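PfVFT1 (Plasmodium falciparum, PDB 5JKQ) probably binds a still unidentified small solute between the two lobes of its Venus flytrap fold, in the manner of solute-binding proteins. Local coordinates at residues S234-L239 with F258-H263. The protein carries 3 engineered substitutions. Residues are numbered along the deposited sequence; the frame is centred on the assembly and turned at random.
Sequences SSYIDL and FNFNEH
The first turn of helix 236-244 meets residues 258-263, part of the loop between strands 250-253 and 265-281 and extended only over its first residues; the two backbones stay well apart, Tyr-236 CA lying 9.1 Å from Phe-258 CA. Tyr-236, its CG anti to the backbone N (chi1 171°), reaches from the helix start towards the loop. There it presents an edge to Phe-258, whose flat apolar face suits a T-shaped pair, with planes at 83° and Tyr-236 CE2 directly over the middle of the phenylalanine ring. A tyrosine suits this place because its rim packs like a phenylalanine while its hydroxyl can serve the loop backbone: Tyr-236 OH lies 2.7 Å from Phe-258 O, at best a weak hydrogen bond since the same proton may go to a water 3.1 Å from OH; that water accepts from Phe-260 N. Phe-260 completes the aromatic cluster at an oblique angle, its CE2 3.7 Å from Tyr-236 CZ. The cluster joins two excursions from the mixed sheet of one lobe of the Venus flytrap fold: the helix before strand 250-253 and the loop after it. Phe-260, wholly apolar, also leans on Ser-240 and Leu-244 further along the helix, while Tyr-236 is buried against Met-182, Ile-256 and Pro-257. At the more exposed border, Ile-237 brings CG1 to the edge of the Phe-258 ring, 4.1 Å from CZ, where an aliphatic chain packs against the C-H rim. Ser-235, the N-cap, has a side chain short enough to accept from Asp-238 N through OG at 3.3 Å, capping the turn from which Tyr-236 projects.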
loop_
_atom_site.group_PDB
_atom_site.type_symbol
_atom_site.label_atom_id
_atom_site.label_comp_id
_atom_site.label_asym_id
_atom_site.label_seq_id
_atom_site.Cartn_x
_atom_site.Cartn_y
_atom_site.Cartn_z
ATOM N N SER A 234 -8.273 -15.657 11.217
ATOM C CA SER A 234 -7.201 -15.989 10.282
ATOM C C SER A 234 -7.730 -16.329 8.888
ATOM O O SER A 234 -6.950 -16.612 7.977
ATOM C CB SER A 234 -6.383 -17.166 10.819
ATOM O OG SER A 234 -5.886 -16.891 12.117
ATOM N N SER A 235 -9.049 -16.308 8.721
ATOM C CA SER A 235 -9.644 -16.632 7.431
ATOM C C SER A 235 -11.044 -16.053 7.288
ATOM O O SER A 235 -11.674 -15.657 8.269
ATOM C CB SER A 235 -9.694 -18.149 7.233
ATOM O OG SER A 235 -10.598 -18.755 8.141
ATOM N N TYR A 236 -11.517 -16.007 6.047
ATOM C CA TYR A 236 -12.856 -15.533 5.740
ATOM C C TYR A 236 -13.908 -16.362 6.471
ATOM O O TYR A 236 -14.881 -15.821 6.996
ATOM C CB TYR A 236 -13.081 -15.582 4.230
ATOM C CG TYR A 236 -14.498 -15.316 3.782
ATOM C CD1 TYR A 236 -15.078 -14.066 3.944
ATOM C CD2 TYR A 236 -15.247 -16.310 3.166
ATOM C CE1 TYR A 236 -16.370 -13.816 3.522
ATOM C CE2 TYR A 236 -16.539 -16.069 2.737
ATOM C CZ TYR A 236 -17.096 -14.821 2.918
ATOM O OH TYR A 236 -18.381 -14.575 2.495
ATOM N N ILE A 237 -13.696 -17.674 6.515
ATOM C CA ILE A 237 -14.637 -18.582 7.161
ATOM C C ILE A 237 -14.712 -18.300 8.661
ATOM O O ILE A 237 -15.794 -18.324 9.245
ATOM C CB ILE A 237 -14.247 -20.056 6.908
ATOM C CG1 ILE A 237 -14.433 -20.386 5.426
ATOM C CG2 ILE A 237 -15.092 -21.014 7.760
ATOM C CD1 ILE A 237 -13.822 -21.705 4.999
ATOM N N ASP A 238 -13.564 -18.023 9.278
ATOM C CA ASP A 238 -13.522 -17.681 10.698
ATOM C C ASP A 238 -14.269 -16.382 10.948
ATOM O O ASP A 238 -15.156 -16.312 11.799
ATOM C CB ASP A 238 -12.079 -17.540 11.192
ATOM C CG ASP A 238 -11.295 -18.832 11.097
ATOM O OD1 ASP A 238 -11.918 -19.913 11.099
ATOM O OD2 ASP A 238 -10.049 -18.763 11.030
ATOM N N LEU A 239 -13.883 -15.356 10.197
ATOM C CA LEU A 239 -14.497 -14.037 10.279
ATOM C C LEU A 239 -16.014 -14.156 10.123
ATOM O O LEU A 239 -16.774 -13.618 10.929
ATOM C CB LEU A 239 -13.889 -13.125 9.201
ATOM C CG LEU A 239 -14.227 -11.634 9.049
ATOM C CD1 LEU A 239 -15.657 -11.393 8.575
ATOM C CD2 LEU A 239 -13.942 -10.874 10.335
ATOM N N PHE A 258 -16.469 -16.410 -1.404
ATOM C CA PHE A 258 -17.765 -16.956 -1.805
ATOM C C PHE A 258 -18.884 -16.265 -1.027
ATOM O O PHE A 258 -18.629 -15.621 -0.007
ATOM C CB PHE A 258 -17.813 -18.475 -1.591
ATOM C CG PHE A 258 -17.573 -18.904 -0.169
ATOM C CD1 PHE A 258 -18.607 -18.907 0.753
ATOM C CD2 PHE A 258 -16.315 -19.315 0.241
ATOM C CE1 PHE A 258 -18.389 -19.304 2.061
ATOM C CE2 PHE A 258 -16.091 -19.715 1.548
ATOM C CZ PHE A 258 -17.129 -19.709 2.458
ATOM N N ASN A 259 -20.115 -16.399 -1.516
ATOM C CA ASN A 259 -21.265 -15.717 -0.925
ATOM C C ASN A 259 -22.039 -16.587 0.059
ATOM O O ASN A 259 -22.259 -17.773 -0.182
ATOM C CB ASN A 259 -22.229 -15.245 -2.021
ATOM C CG ASN A 259 -21.626 -14.186 -2.924
ATOM O OD1 ASN A 259 -21.484 -14.393 -4.129
ATOM N ND2 ASN A 259 -21.284 -13.040 -2.349
ATOM N N PHE A 260 -22.452 -15.986 1.169
ATOM C CA PHE A 260 -23.427 -16.608 2.054
ATOM C C PHE A 260 -24.818 -16.237 1.557
ATOM O O PHE A 260 -24.947 -15.455 0.614
ATOM C CB PHE A 260 -23.215 -16.166 3.499
ATOM C CG PHE A 260 -22.011 -16.789 4.144
ATOM C CD1 PHE A 260 -22.086 -18.055 4.700
ATOM C CD2 PHE A 260 -20.804 -16.117 4.184
ATOM C CE1 PHE A 260 -20.978 -18.637 5.289
ATOM C CE2 PHE A 260 -19.694 -16.692 4.773
ATOM C CZ PHE A 260 -19.781 -17.954 5.326
ATOM N N ASN A 261 -25.850 -16.800 2.180
ATOM C CA ASN A 261 -27.223 -16.599 1.728
ATOM C C ASN A 261 -27.574 -15.120 1.552
ATOM O O ASN A 261 -27.430 -14.319 2.476
ATOM C CB ASN A 261 -28.204 -17.252 2.708
ATOM C CG ASN A 261 -29.636 -17.257 2.191
ATOM O OD1 ASN A 261 -29.912 -16.805 1.079
ATOM N ND2 ASN A 261 -30.554 -17.783 2.994
ATOM N N GLU A 262 -28.018 -14.784 0.345
ATOM C CA GLU A 262 -28.466 -13.436 -0.010
ATOM C C GLU A 262 -29.410 -12.823 1.022
ATOM O O GLU A 262 -29.328 -11.633 1.321
ATOM C CB GLU A 262 -29.175 -13.467 -1.369
ATOM C CG GLU A 262 -28.533 -12.613 -2.442
ATOM C CD GLU A 262 -29.072 -12.930 -3.827
ATOM O OE1 GLU A 262 -28.316 -13.498 -4.646
ATOM O OE2 GLU A 262 -30.249 -12.614 -4.098
ATOM N N HIS A 263 -30.304 -13.644 1.558
ATOM C CA HIS A 263 -31.389 -13.157 2.401
ATOM C C HIS A 263 -30.972 -12.978 3.856
ATOM O O HIS A 263 -31.702 -12.376 4.645
ATOM C CB HIS A 263 -32.575 -14.121 2.316
ATOM C CG HIS A 263 -33.012 -14.411 0.914
ATOM N ND1 HIS A 263 -33.291 -15.687 0.470
ATOM C CD2 HIS A 263 -33.214 -13.592 -0.145
ATOM C CE1 HIS A 263 -33.645 -15.640 -0.802
ATOM N NE2 HIS A 263 -33.607 -14.381 -1.199
HETATM O O HOH W 1 -21.221 -13.432 2.032
#